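Long-range contacts in periplasmic binding protein (Veillonella parvula, PDB 4LJS), which probably captures a small ligand, such as an iron complex or corrinoid, outside the cytoplasmic membrane and hands it to an ABC-type importer: residues V247-V252 with H285-L290; F199-G204 with I251-E256; S38-V43 with L133-I138; A42-V47 with R163-N168. One frame throughout, in Å; residues are numbered along the deposited sequence.

Contact 1: V247-V252 with H285-L290; sequences VIFLIV and HFLPLL
Phe249 to Val252 run alongside His285 to Pro288 as parallel strands, the short axes coming within 4.4 Å and diverging by 41°. Five backbone bonds form the ladder. His285 N donates to Ile248 O, and Leu250 N returns a bond to His285 O. Leu250 O receives Leu287 N (2.7 Å), Leu287 O receives Val252 N, and Val252 O takes Leu289 N (2.9 Å), which carries the pairing just beyond Pro288. The proline, which has no N-H, falls where the ladder asks for none.

Phe249, Ile251, His285 and Leu287 share one face. CG of Leu287 stands anti to the backbone N (chi1 180°), and its CD2 lies 4.0 Å from Phe249 CB, while Ile251 sends its chain out in the same direction beside Leu287. Ile251 CG2 also meets Leu289 CD1 at 3.7 Å. At the start of the strand Val247 CG2 sits at the edge of the imidazole, 3.7 Å from His285 CD2. On the other face Val252 CG2 touches Phe286 CD1 at 3.5 Å. Branched and aromatic residues suit a strand pair covered by helices: helix 299-310 packs on Leu287, helix 260-268 on Leu250 and Phe286. Two parallel neighbours linked through helices 260-268 and 277-280 make a beta-alpha-beta crossover, the repeating element of Rossmann-like lobes.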
loop_
_atom_site.group_PDB
_atom_site.type_symbol
_atom_site.label_atom_id
_atom_site.label_comp_id
_atom_site.label_asym_id
_atom_site.label_seq_id
_atom_site.Cartn_x
_atom_site.Cartn_y
_atom_site.Cartn_z
ATOM N N VAL A 247 -0.765 8.945 -20.985
ATOM C CA VAL A 247 -1.631 8.110 -20.155
ATOM C C VAL A 247 -1.879 8.779 -18.797
ATOM O O VAL A 247 -0.953 9.289 -18.161
ATOM C CB VAL A 247 -1.040 6.683 -19.967
ATOM C CG1 VAL A 247 0.397 6.749 -19.460
ATOM C CG2 VAL A 247 -1.898 5.852 -19.029
ATOM N N ILE A 248 -3.140 8.807 -18.375
ATOM C CA ILE A 248 -3.499 9.363 -17.082
ATOM C C ILE A 248 -3.898 8.259 -16.121
ATOM O O ILE A 248 -4.705 7.392 -16.452
ATOM C CB ILE A 248 -4.677 10.334 -17.197
ATOM C CG1 ILE A 248 -4.283 11.552 -18.031
ATOM C CG2 ILE A 248 -5.158 10.762 -15.807
ATOM C CD1 ILE A 248 -5.429 12.506 -18.288
ATOM N N PHE A 249 -3.331 8.290 -14.926
ATOM C CA PHE A 249 -3.795 7.406 -13.869
ATOM C C PHE A 249 -4.651 8.182 -12.880
ATOM O O PHE A 249 -4.203 9.168 -12.289
ATOM C CB PHE A 249 -2.620 6.705 -13.196
ATOM C CG PHE A 249 -1.895 5.764 -14.111
ATOM C CD1 PHE A 249 -2.409 4.500 -14.373
ATOM C CD2 PHE A 249 -0.733 6.153 -14.750
ATOM C CE1 PHE A 249 -1.765 3.635 -15.225
ATOM C CE2 PHE A 249 -0.075 5.288 -15.602
ATOM C CZ PHE A 249 -0.592 4.026 -15.842
ATOM N N LEU A 250 -5.898 7.749 -12.745
ATOM C CA LEU A 250 -6.828 8.342 -11.789
ATOM C C LEU A 250 -6.788 7.573 -10.474
ATOM O O LEU A 250 -7.306 6.456 -10.375
ATOM C CB LEU A 250 -8.252 8.332 -12.345
ATOM C CG LEU A 250 -8.539 9.204 -13.569
ATOM C CD1 LEU A 250 -10.026 9.169 -13.898
ATOM C CD2 LEU A 250 -8.070 10.634 -13.342
ATOM N N ILE A 251 -6.166 8.172 -9.469
ATOM C CA ILE A 251 -6.062 7.551 -8.156
ATOM C C ILE A 251 -7.361 7.717 -7.367
ATOM O O ILE A 251 -7.898 8.818 -7.264
ATOM C CB ILE A 251 -4.854 8.108 -7.382
ATOM C CG1 ILE A 251 -3.565 7.757 -8.134
ATOM C CG2 ILE A 251 -4.815 7.560 -5.962
ATOM C CD1 ILE A 251 -2.326 8.427 -7.595
ATOM N N VAL A 252 -7.875 6.610 -6.834
ATOM C CA VAL A 252 -9.149 6.634 -6.119
ATOM C C VAL A 252 -9.012 6.047 -4.728
ATOM O O VAL A 252 -8.518 4.927 -4.569
ATOM C CB VAL A 252 -10.233 5.820 -6.845
ATOM C CG1 VAL A 252 -11.615 6.114 -6.234
ATOM C CG2 VAL A 252 -10.217 6.120 -8.330
ATOM N N HIS A 285 -6.935 5.466 -16.757
ATOM C CA HIS A 285 -7.231 4.267 -15.986
ATOM C C HIS A 285 -7.309 4.537 -14.491
ATOM O O HIS A 285 -6.598 5.399 -13.965
ATOM C CB HIS A 285 -6.167 3.202 -16.250
ATOM C CG HIS A 285 -5.768 3.099 -17.688
ATOM N ND1 HIS A 285 -6.489 2.371 -18.611
ATOM C CD2 HIS A 285 -4.721 3.633 -18.364
ATOM C CE1 HIS A 285 -5.904 2.462 -19.792
ATOM N NE2 HIS A 285 -4.830 3.222 -19.669
ATOM N N PHE A 286 -8.172 3.779 -13.818
ATOM C CA PHE A 286 -8.293 3.842 -12.369
ATOM C C PHE A 286 -7.085 3.197 -11.700
ATOM O O PHE A 286 -6.588 2.169 -12.156
ATOM C CB PHE A 286 -9.566 3.122 -11.916
ATOM C CG PHE A 286 -10.822 3.925 -12.110
ATOM C CD1 PHE A 286 -10.915 5.219 -11.621
ATOM C CD2 PHE A 286 -11.911 3.383 -12.782
ATOM C CE1 PHE A 286 -12.079 5.961 -11.787
ATOM C CE2 PHE A 286 -13.077 4.118 -12.955
ATOM C CZ PHE A 286 -13.160 5.412 -12.458
ATOM N N LEU A 287 -6.618 3.807 -10.617
ATOM C CA LEU A 287 -5.519 3.260 -9.833
ATOM C C LEU A 287 -5.877 3.385 -8.351
ATOM O O LEU A 287 -5.936 4.491 -7.810
ATOM C CB LEU A 287 -4.216 4.002 -10.156
ATOM C CG LEU A 287 -2.914 3.605 -9.445
ATOM C CD1 LEU A 287 -2.586 2.130 -9.635
ATOM C CD2 LEU A 287 -1.755 4.478 -9.935
ATOM N N PRO A 288 -6.150 2.250 -7.691
ATOM C CA PRO A 288 -6.579 2.310 -6.289
ATOM C C PRO A 288 -5.492 2.865 -5.371
ATOM O O PRO A 288 -4.333 2.447 -5.445
ATOM C CB PRO A 288 -6.905 0.847 -5.944
ATOM C CG PRO A 288 -6.229 0.026 -7.000
ATOM C CD PRO A 288 -6.177 0.880 -8.232
ATOM N N LEU A 289 -5.884 3.825 -4.534
ATOM C CA LEU A 289 -5.004 4.425 -3.543
ATOM C C LEU A 289 -4.377 3.358 -2.651
ATOM O O LEU A 289 -3.188 3.429 -2.321
ATOM C CB LEU A 289 -5.782 5.440 -2.692
ATOM C CG LEU A 289 -4.991 6.306 -1.707
ATOM C CD1 LEU A 289 -3.890 7.084 -2.422
ATOM C CD2 LEU A 289 -5.919 7.265 -0.965
ATOM N N LEU A 290 -5.168 2.352 -2.286
ATOM C CA LEU A 290 -4.676 1.279 -1.416
ATOM C C LEU A 290 -3.511 0.499 -2.038
ATOM O O LEU A 290 -2.845 -0.279 -1.357
ATOM C CB LEU A 290 -5.823 0.333 -0.996
ATOM C CG LEU A 290 -6.585 -0.506 -2.042
ATOM C CD1 LEU A 290 -5.781 -1.719 -2.499
ATOM C CD2 LEU A 290 -7.957 -0.963 -1.512
HETATM O O HOH W 1 -8.308 2.421 -2.934
#

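Contact 2: F199-G204 with I251-E256; sequences FIEVQG and IVSDGE
Ile251, Glu201 and Glu256 account for most of the buried surface between the parallel strand 196-203 and the end of strand 247-252. Ile251 N donates to Ile200 O at 2.7 Å, nearly straight at 165°. One step on, the strands part: Val202 N and Ile251 O are 4.2 Å apart, and a water joins them by accepting from the first and donating to the second. The isoleucine supplies the apolar part of the contact, its CD1 lying near Phe199 CB.

Glu201 starts beside it, with CG anti to the backbone N (chi1 175°) and 3.2 Å from Ile251 O; the extended chain then carries the carboxylate past the strand end toward Ser253 and Glu256. There Glu201 OE2 stands 3.7 Å from Glu256 OE1, a closeness of like charges that Gln203 probably eases. Its chain bends at chi2, and NE2 donates to Glu201 OE2 at 3.2 Å from above the carboxylate plane, while weak bonds reach Glu256 OE1 (2.9 Å) and OE2 (3.4 Å). An amide suits this place, since one nitrogen can serve both acids. The other oxygen, Glu201 OE1, has a salt bridge to Arg208 and a hydrogen bond with Tyr210 OH, which would probably help offset the nearby charge of Glu256.

Residues 253-256 form the loop that follows the C-terminal end of a central parallel strand. Such loops border the ligand cleft in periplasmic binding proteins, consistent with Asp254 touching Pro74, and its backbone O in a weak hydrogen bond with Tyr78 OH.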
loop_
_atom_site.group_PDB
_atom_site.type_symbol
_atom_site.label_atom_id
_atom_site.label_comp_id
_atom_site.label_asym_id
_atom_site.label_seq_id
_atom_site.Cartn_x
_atom_site.Cartn_y
_atom_site.Cartn_z
ATOM N N PHE A 199 -0.223 11.141 -12.822
ATOM C CA PHE A 199 -0.966 10.534 -11.721
ATOM C C PHE A 199 -1.707 11.614 -10.951
ATOM O O PHE A 199 -1.092 12.528 -10.394
ATOM C CB PHE A 199 -0.029 9.800 -10.766
ATOM C CG PHE A 199 0.750 8.691 -11.409
ATOM C CD1 PHE A 199 1.915 8.958 -12.113
ATOM C CD2 PHE A 199 0.329 7.378 -11.293
ATOM C CE1 PHE A 199 2.641 7.933 -12.695
ATOM C CE2 PHE A 199 1.047 6.347 -11.874
ATOM C CZ PHE A 199 2.203 6.627 -12.581
ATOM N N ILE A 200 -3.030 11.512 -10.926
ATOM C CA ILE A 200 -3.846 12.475 -10.200
ATOM C C ILE A 200 -4.996 11.802 -9.470
ATOM O O ILE A 200 -5.477 10.747 -9.889
ATOM C CB ILE A 200 -4.431 13.561 -11.130
ATOM C CG1 ILE A 200 -5.076 12.919 -12.362
ATOM C CG2 ILE A 200 -3.351 14.544 -11.546
ATOM C CD1 ILE A 200 -6.002 13.842 -13.117
ATOM N N GLU A 201 -5.421 12.416 -8.368
ATOM C CA GLU A 201 -6.645 12.019 -7.681
ATOM C C GLU A 201 -7.638 13.154 -7.816
ATOM O O GLU A 201 -7.282 14.322 -7.651
ATOM C CB GLU A 201 -6.400 11.715 -6.195
ATOM C CG GLU A 201 -7.690 11.425 -5.417
ATOM C CD GLU A 201 -7.472 11.103 -3.940
ATOM O OE1 GLU A 201 -6.349 11.319 -3.429
ATOM O OE2 GLU A 201 -8.437 10.630 -3.293
ATOM N N VAL A 202 -8.883 12.815 -8.127
ATOM C CA VAL A 202 -9.915 13.828 -8.281
ATOM C C VAL A 202 -10.607 14.109 -6.956
ATOM O O VAL A 202 -11.137 13.201 -6.316
ATOM C CB VAL A 202 -10.958 13.421 -9.330
ATOM C CG1 VAL A 202 -12.144 14.377 -9.295
ATOM C CG2 VAL A 202 -10.320 13.393 -10.708
ATOM N N GLN A 203 -10.579 15.373 -6.547
ATOM C CA GLN A 203 -11.237 15.812 -5.327
ATOM C C GLN A 203 -12.098 17.018 -5.643
ATOM O O GLN A 203 -11.597 18.139 -5.751
ATOM C CB GLN A 203 -10.207 16.162 -4.257
ATOM C CG GLN A 203 -9.596 14.946 -3.592
ATOM C CD GLN A 203 -10.593 14.215 -2.712
ATOM O OE1 GLN A 203 -11.364 14.836 -1.977
ATOM N NE2 GLN A 203 -10.588 12.892 -2.788
ATOM N N GLY A 204 -13.396 16.780 -5.792
ATOM C CA GLY A 204 -14.304 17.816 -6.239
ATOM C C GLY A 204 -13.989 18.175 -7.676
ATOM O O GLY A 204 -13.986 17.313 -8.559
ATOM N N ILE A 251 -6.166 8.172 -9.469
ATOM C CA ILE A 251 -6.062 7.551 -8.156
ATOM C C ILE A 251 -7.361 7.717 -7.367
ATOM O O ILE A 251 -7.898 8.818 -7.264
ATOM C CB ILE A 251 -4.854 8.108 -7.382
ATOM C CG1 ILE A 251 -3.565 7.757 -8.134
ATOM C CG2 ILE A 251 -4.815 7.560 -5.962
ATOM C CD1 ILE A 251 -2.326 8.427 -7.595
ATOM N N VAL A 252 -7.875 6.610 -6.834
ATOM C CA VAL A 252 -9.149 6.634 -6.119
ATOM C C VAL A 252 -9.012 6.047 -4.728
ATOM O O VAL A 252 -8.518 4.927 -4.569
ATOM C CB VAL A 252 -10.233 5.820 -6.845
ATOM C CG1 VAL A 252 -11.615 6.114 -6.234
ATOM C CG2 VAL A 252 -10.217 6.120 -8.330
ATOM N N SER A 253 -9.465 6.795 -3.727
ATOM C CA SER A 253 -9.410 6.336 -2.347
ATOM C C SER A 253 -10.563 5.394 -2.032
ATOM O O SER A 253 -11.546 5.333 -2.772
ATOM C CB SER A 253 -9.454 7.522 -1.386
ATOM O OG SER A 253 -10.683 8.208 -1.499
ATOM N N ASP A 254 -10.471 4.665 -0.940
ATOM C CA ASP A 254 -11.532 3.714 -0.685
ATOM C C ASP A 254 -12.983 4.230 -0.481
ATOM O O ASP A 254 -13.857 3.687 -1.102
ATOM C CB ASP A 254 -11.125 2.532 0.228
ATOM C CG ASP A 254 -10.436 2.944 1.504
ATOM O OD1 ASP A 254 -10.354 4.132 1.822
ATOM O OD2 ASP A 254 -10.000 2.044 2.211
ATOM N N GLY A 255 -13.264 5.250 0.334
ATOM C CA GLY A 255 -14.651 5.666 0.429
ATOM C C GLY A 255 -15.241 6.120 -0.888
ATOM O O GLY A 255 -16.456 6.062 -1.086
ATOM N N GLU A 256 -14.374 6.543 -1.802
ATOM C CA GLU A 256 -14.821 7.156 -3.047
ATOM C C GLU A 256 -14.952 6.183 -4.215
ATOM O O GLU A 256 -15.101 6.602 -5.359
ATOM C CB GLU A 256 -13.934 8.349 -3.394
ATOM C CG GLU A 256 -14.084 9.469 -2.370
ATOM C CD GLU A 256 -12.833 10.296 -2.209
ATOM O OE1 GLU A 256 -12.095 10.454 -3.202
ATOM O OE2 GLU A 256 -12.583 10.780 -1.084
HETATM O O HOH W 2 -9.620 10.472 -8.418
#

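Contact 3: S38-V43 with L133-I138; sequences STYTAV and LANVYI
Asn135 lays its amide over one face of the Tyr40 ring, ND2 standing 3.3 Å from CE2 and close to CD2 as well. The amide and ring planes are 49° apart, and the two side chains run past one another, heading opposite ways, so that Asn135 CB ends 3.4 Å from Tyr40 OH. At the rim of the phenol, in its plane, lies a water that also sits in the plane of the Tyr137 ring. This is the seam between the antiparallel hairpin of strands 19-29 and 34-40 and strand 135-138, the outermost strand of the four-stranded parallel sheet. The strands here pass at 118° and are too far apart for direct backbone pairing.

Tyrosine suits the seam because its ring can rest on Leu20, Ile26 and Ile164 while its hydroxyl meets water. An alanine here would probably leave the Asn135 amide without the ring it rests on, held mainly by its waters, and the water at Val136 O without its phenol partner.

Small polar residues fit the wet side. Asn135 OD1 is gripped by two waters, one of which accepts from Thr39 N. The other donates to Ser38 OG (2.5 Å) and accepts from Val136 N (3.0 Å), so serine and the edge strand are joined through it. The water at the ring's edge stands 2.7 Å from Tyr40 OH and donates to Val136 O at 2.6 Å.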
loop_
_atom_site.group_PDB
_atom_site.type_symbol
_atom_site.label_atom_id
_atom_site.label_comp_id
_atom_site.label_asym_id
_atom_site.label_seq_id
_atom_site.Cartn_x
_atom_site.Cartn_y
_atom_site.Cartn_z
ATOM N N SER A 38 13.748 -3.444 17.991
ATOM C CA SER A 38 12.928 -4.444 18.653
ATOM C C SER A 38 13.504 -5.824 18.403
ATOM O O SER A 38 13.938 -6.132 17.291
ATOM C CB SER A 38 11.496 -4.383 18.127
ATOM O OG SER A 38 10.983 -3.073 18.265
ATOM N N THR A 39 13.511 -6.650 19.442
ATOM C CA THR A 39 14.018 -8.010 19.325
ATOM C C THR A 39 12.904 -9.029 19.525
ATOM O O THR A 39 12.145 -8.958 20.487
ATOM C CB THR A 39 15.161 -8.275 20.318
ATOM O OG1 THR A 39 16.289 -7.466 19.967
ATOM C CG2 THR A 39 15.571 -9.733 20.277
ATOM N N TYR A 40 12.814 -9.972 18.595
ATOM C CA TYR A 40 11.786 -11.001 18.624
ATOM C C TYR A 40 12.411 -12.370 18.873
ATOM O O TYR A 40 13.247 -12.818 18.090
ATOM C CB TYR A 40 11.041 -11.016 17.292
ATOM C CG TYR A 40 10.331 -9.727 16.967
ATOM C CD1 TYR A 40 11.020 -8.641 16.431
ATOM C CD2 TYR A 40 8.961 -9.597 17.181
ATOM C CE1 TYR A 40 10.361 -7.455 16.127
ATOM C CE2 TYR A 40 8.297 -8.421 16.881
ATOM C CZ TYR A 40 8.999 -7.354 16.362
ATOM O OH TYR A 40 8.333 -6.185 16.069
ATOM N N THR A 41 12.012 -13.030 19.960
ATOM C CA THR A 41 12.525 -14.365 20.270
ATOM C C THR A 41 11.556 -15.475 19.848
ATOM O O THR A 41 11.883 -16.659 19.923
ATOM C CB THR A 41 12.844 -14.525 21.771
ATOM O OG1 THR A 41 11.683 -14.190 22.546
ATOM C CG2 THR A 41 14.006 -13.625 22.171
ATOM N N ALA A 42 10.365 -15.082 19.409
ATOM C CA ALA A 42 9.362 -16.033 18.950
ATOM C C ALA A 42 8.398 -15.335 17.999
ATOM O O ALA A 42 8.217 -14.117 18.065
ATOM C CB ALA A 42 8.611 -16.636 20.138
ATOM N N VAL A 43 7.787 -16.103 17.106
ATOM C CA VAL A 43 6.778 -15.566 16.199
ATOM C C VAL A 43 5.590 -15.081 17.031
ATOM O O VAL A 43 5.088 -15.815 17.872
ATOM C CB VAL A 43 6.318 -16.639 15.180
ATOM C CG1 VAL A 43 5.229 -16.097 14.275
ATOM C CG2 VAL A 43 7.504 -17.135 14.356
ATOM N N LEU A 133 5.489 -6.337 27.480
ATOM C CA LEU A 133 6.066 -7.463 26.737
ATOM C C LEU A 133 5.473 -7.680 25.340
ATOM O O LEU A 133 5.305 -8.814 24.890
ATOM C CB LEU A 133 6.006 -8.752 27.557
ATOM C CG LEU A 133 6.934 -8.728 28.772
ATOM C CD1 LEU A 133 6.896 -10.051 29.476
ATOM C CD2 LEU A 133 8.355 -8.387 28.343
ATOM N N ALA A 134 5.165 -6.582 24.660
ATOM C CA ALA A 134 4.723 -6.642 23.277
ATOM C C ALA A 134 5.663 -5.814 22.420
ATOM O O ALA A 134 6.406 -4.967 22.924
ATOM C CB ALA A 134 3.302 -6.126 23.140
ATOM N N ASN A 135 5.631 -6.071 21.121
ATOM C CA ASN A 135 6.413 -5.300 20.171
ATOM C C ASN A 135 5.537 -4.439 19.278
ATOM O O ASN A 135 4.335 -4.688 19.136
ATOM C CB ASN A 135 7.278 -6.234 19.332
ATOM C CG ASN A 135 8.456 -6.751 20.104
ATOM O OD1 ASN A 135 9.227 -5.966 20.656
ATOM N ND2 ASN A 135 8.591 -8.070 20.187
ATOM N N VAL A 136 6.149 -3.419 18.685
ATOM C CA VAL A 136 5.460 -2.528 17.752
ATOM C C VAL A 136 6.277 -2.437 16.461
ATOM O O VAL A 136 7.498 -2.293 16.502
ATOM C CB VAL A 136 5.289 -1.117 18.352
ATOM C CG1 VAL A 136 4.751 -0.129 17.309
ATOM C CG2 VAL A 136 4.380 -1.168 19.581
ATOM N N TYR A 137 5.607 -2.567 15.321
ATOM C CA TYR A 137 6.253 -2.341 14.039
ATOM C C TYR A 137 5.487 -1.279 13.264
ATOM O O TYR A 137 4.267 -1.358 13.130
ATOM C CB TYR A 137 6.370 -3.628 13.216
ATOM C CG TYR A 137 7.080 -3.395 11.904
ATOM C CD1 TYR A 137 8.461 -3.245 11.864
ATOM C CD2 TYR A 137 6.373 -3.294 10.709
ATOM C CE1 TYR A 137 9.128 -3.016 10.672
ATOM C CE2 TYR A 137 7.036 -3.062 9.499
ATOM C CZ TYR A 137 8.413 -2.923 9.491
ATOM O OH TYR A 137 9.088 -2.688 8.308
ATOM N N ILE A 138 6.221 -0.293 12.760
ATOM C CA ILE A 138 5.637 0.868 12.099
ATOM C C ILE A 138 6.056 0.930 10.623
ATOM O O ILE A 138 7.237 0.794 10.304
ATOM C CB ILE A 138 6.069 2.154 12.842
ATOM C CG1 ILE A 138 5.447 2.166 14.242
ATOM C CG2 ILE A 138 5.682 3.408 12.060
ATOM C CD1 ILE A 138 5.999 3.241 15.159
HETATM O O HOH W 3 8.995 -3.121 19.719
HETATM O O HOH W 4 11.815 -5.344 21.901
HETATM O O HOH W 5 9.336 -3.791 15.431
#

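Contact 4: A42-V47 with R163-N168; sequences AVPERV and RIFNRN
Val43 and Phe165 bring their CA atoms to 5.1 Å where the loop 42-47, leading into strand 47-50 of the parallel sheet, passes the C-terminal end of helix 151-164. That end is a Schellman motif, with Asn166 as its C-prime residue at positive phi, a conformation that asparagine tolerates well.

The contact is apolar. CG1 of Val43, anti to the backbone N (chi1 178°), meets Phe165 CD1 at 3.8 Å, while CG2 reaches Asn166 CB at 4.0 Å. Both methyls thus rest on the residues that leave the helix, and an alanine here would probably open a gap beside Phe165 and leave the ring freer to shift. Pro44 lies across Ile164, its CG 3.6 Å from Ile164 CG2, and the rigid ring suits a loop that must hold this course. Its CD also stands over one face of the Phe165 ring, 4.3 Å from the ring plane and nearer its rim than its middle. Leu110 and Ile58 pack on the same phenylalanine, so the large ring is well suited to bridging the helix end, strand 110-113 and helix 52-60. Farther along, at the ring's edge and in its plane, Val47 CG2 touches Phe165 CZ at 3.8 Å.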
loop_
_atom_site.group_PDB
_atom_site.type_symbol
_atom_site.label_atom_id
_atom_site.label_comp_id
_atom_site.label_asym_id
_atom_site.label_seq_id
_atom_site.Cartn_x
_atom_site.Cartn_y
_atom_site.Cartn_z
ATOM N N ALA A 42 10.365 -15.082 19.409
ATOM C CA ALA A 42 9.362 -16.033 18.950
ATOM C C ALA A 42 8.398 -15.335 17.999
ATOM O O ALA A 42 8.217 -14.117 18.065
ATOM C CB ALA A 42 8.611 -16.636 20.138
ATOM N N VAL A 43 7.787 -16.103 17.106
ATOM C CA VAL A 43 6.778 -15.566 16.199
ATOM C C VAL A 43 5.590 -15.081 17.031
ATOM O O VAL A 43 5.088 -15.815 17.872
ATOM C CB VAL A 43 6.318 -16.639 15.180
ATOM C CG1 VAL A 43 5.229 -16.097 14.275
ATOM C CG2 VAL A 43 7.504 -17.135 14.356
ATOM N N PRO A 44 5.159 -13.831 16.819
ATOM C CA PRO A 44 4.013 -13.283 17.558
ATOM C C PRO A 44 2.799 -14.200 17.447
ATOM O O PRO A 44 2.596 -14.824 16.405
ATOM C CB PRO A 44 3.727 -11.958 16.836
ATOM C CG PRO A 44 5.029 -11.566 16.234
ATOM C CD PRO A 44 5.730 -12.862 15.869
ATOM N N GLU A 45 2.007 -14.292 18.509
ATOM C CA GLU A 45 0.835 -15.155 18.484
ATOM C C GLU A 45 -0.466 -14.370 18.411
ATOM O O GLU A 45 -1.493 -14.900 18.000
ATOM C CB GLU A 45 0.833 -16.099 19.692
ATOM C CG GLU A 45 1.676 -17.338 19.445
ATOM C CD GLU A 45 2.005 -18.109 20.707
ATOM O OE1 GLU A 45 1.167 -18.140 21.635
ATOM O OE2 GLU A 45 3.113 -18.686 20.766
ATOM N N ARG A 46 -0.414 -13.105 18.805
ATOM C CA ARG A 46 -1.613 -12.284 18.915
ATOM C C ARG A 46 -1.339 -10.893 18.361
ATOM O O ARG A 46 -0.843 -10.014 19.068
ATOM C CB ARG A 46 -2.060 -12.194 20.377
ATOM C CG ARG A 46 -2.496 -13.527 20.972
ATOM C CD ARG A 46 -2.996 -13.372 22.403
ATOM N NE ARG A 46 -4.167 -12.503 22.463
ATOM C CZ ARG A 46 -5.412 -12.899 22.207
ATOM N NH1 ARG A 46 -6.409 -12.029 22.283
ATOM N NH2 ARG A 46 -5.662 -14.159 21.870
ATOM N N VAL A 47 -1.670 -10.700 17.094
ATOM C CA VAL A 47 -1.312 -9.476 16.394
ATOM C C VAL A 47 -2.511 -8.539 16.263
ATOM O O VAL A 47 -3.613 -8.963 15.913
ATOM C CB VAL A 47 -0.759 -9.804 14.996
ATOM C CG1 VAL A 47 -0.330 -8.528 14.260
ATOM C CG2 VAL A 47 0.391 -10.793 15.112
ATOM N N ARG A 163 10.651 -11.614 8.386
ATOM C CA ARG A 163 11.559 -12.021 9.457
ATOM C C ARG A 163 10.820 -12.217 10.787
ATOM O O ARG A 163 11.084 -13.170 11.522
ATOM C CB ARG A 163 12.696 -11.011 9.643
ATOM C CG ARG A 163 13.636 -10.873 8.464
ATOM C CD ARG A 163 14.768 -9.901 8.788
ATOM N NE ARG A 163 15.648 -10.419 9.836
ATOM C CZ ARG A 163 16.401 -9.663 10.630
ATOM N NH1 ARG A 163 16.379 -8.341 10.508
ATOM N NH2 ARG A 163 17.172 -10.228 11.553
ATOM N N ILE A 164 9.904 -11.309 11.095
ATOM C CA ILE A 164 9.141 -11.388 12.335
ATOM C C ILE A 164 8.322 -12.683 12.410
ATOM O O ILE A 164 8.265 -13.324 13.457
ATOM C CB ILE A 164 8.239 -10.141 12.523
ATOM C CG1 ILE A 164 9.097 -8.895 12.763
ATOM C CG2 ILE A 164 7.259 -10.335 13.681
ATOM C CD1 ILE A 164 8.292 -7.604 12.903
ATOM N N PHE A 165 7.731 -13.092 11.289
ATOM C CA PHE A 165 6.854 -14.263 11.274
ATOM C C PHE A 165 7.497 -15.550 10.802
ATOM O O PHE A 165 6.794 -16.520 10.513
ATOM C CB PHE A 165 5.607 -13.975 10.442
ATOM C CG PHE A 165 4.675 -13.014 11.100
ATOM C CD1 PHE A 165 3.743 -13.460 12.005
ATOM C CD2 PHE A 165 4.770 -11.658 10.851
ATOM C CE1 PHE A 165 2.893 -12.574 12.633
ATOM C CE2 PHE A 165 3.925 -10.770 11.473
ATOM C CZ PHE A 165 2.988 -11.225 12.370
ATOM N N ASN A 166 8.826 -15.558 10.743
ATOM C CA ASN A 166 9.579 -16.665 10.155
ATOM C C ASN A 166 9.041 -17.102 8.787
ATOM O O ASN A 166 8.878 -18.296 8.520
ATOM C CB ASN A 166 9.642 -17.862 11.109
ATOM C CG ASN A 166 10.740 -18.839 10.732
ATOM O OD1 ASN A 166 11.807 -18.433 10.275
ATOM N ND2 ASN A 166 10.475 -20.129 10.901
ATOM N N ARG A 167 8.745 -16.127 7.932
ATOM C CA ARG A 167 8.244 -16.406 6.589
ATOM C C ARG A 167 9.155 -15.732 5.577
ATOM O O ARG A 167 8.704 -14.991 4.706
ATOM C CB ARG A 167 6.800 -15.909 6.425
ATOM C CG ARG A 167 5.768 -16.675 7.254
ATOM C CD ARG A 167 5.565 -18.099 6.753
ATOM N NE ARG A 167 4.482 -18.765 7.470
ATOM C CZ ARG A 167 3.821 -19.823 7.009
ATOM N NH1 ARG A 167 4.138 -20.331 5.826
ATOM N NH2 ARG A 167 2.843 -20.368 7.726
ATOM N N ASN A 168 10.448 -15.989 5.708
ATOM C CA ASN A 168 11.442 -15.341 4.866
ATOM C C ASN A 168 11.356 -15.803 3.424
ATOM O O ASN A 168 11.447 -14.995 2.504
ATOM C CB ASN A 168 12.842 -15.576 5.432
ATOM C CG ASN A 168 12.975 -15.050 6.838
ATOM O OD1 ASN A 168 12.922 -13.838 7.060
ATOM N ND2 ASN A 168 13.116 -15.955 7.807
#

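From the N terminus, contact 3 opens first, at 38-43, and contact 4 opens on the same turn of chain, sharing Ala42 and Val43. Contact 3 closes at 133-138 and contact 4 later, at 163-168, so the two loops set out from one stretch and contact 4 closes the longer one; Tyr40 and Ile164 touch between them. Together they tie the N-terminal hairpin and the entry to strand 47-50 to the parallel-sheet lobe. The long helix 168-188 then leads to the second lobe, where contacts 1 and 2 have their centres 33 to 35 Å from those of contacts 3 and 4. There contact 2 opens at 199-204 and closes at 251-256, overlapping strand 247-252, from which contact 1 reaches 285-290. That strand joins 196-203 and 284-288 in one sheet.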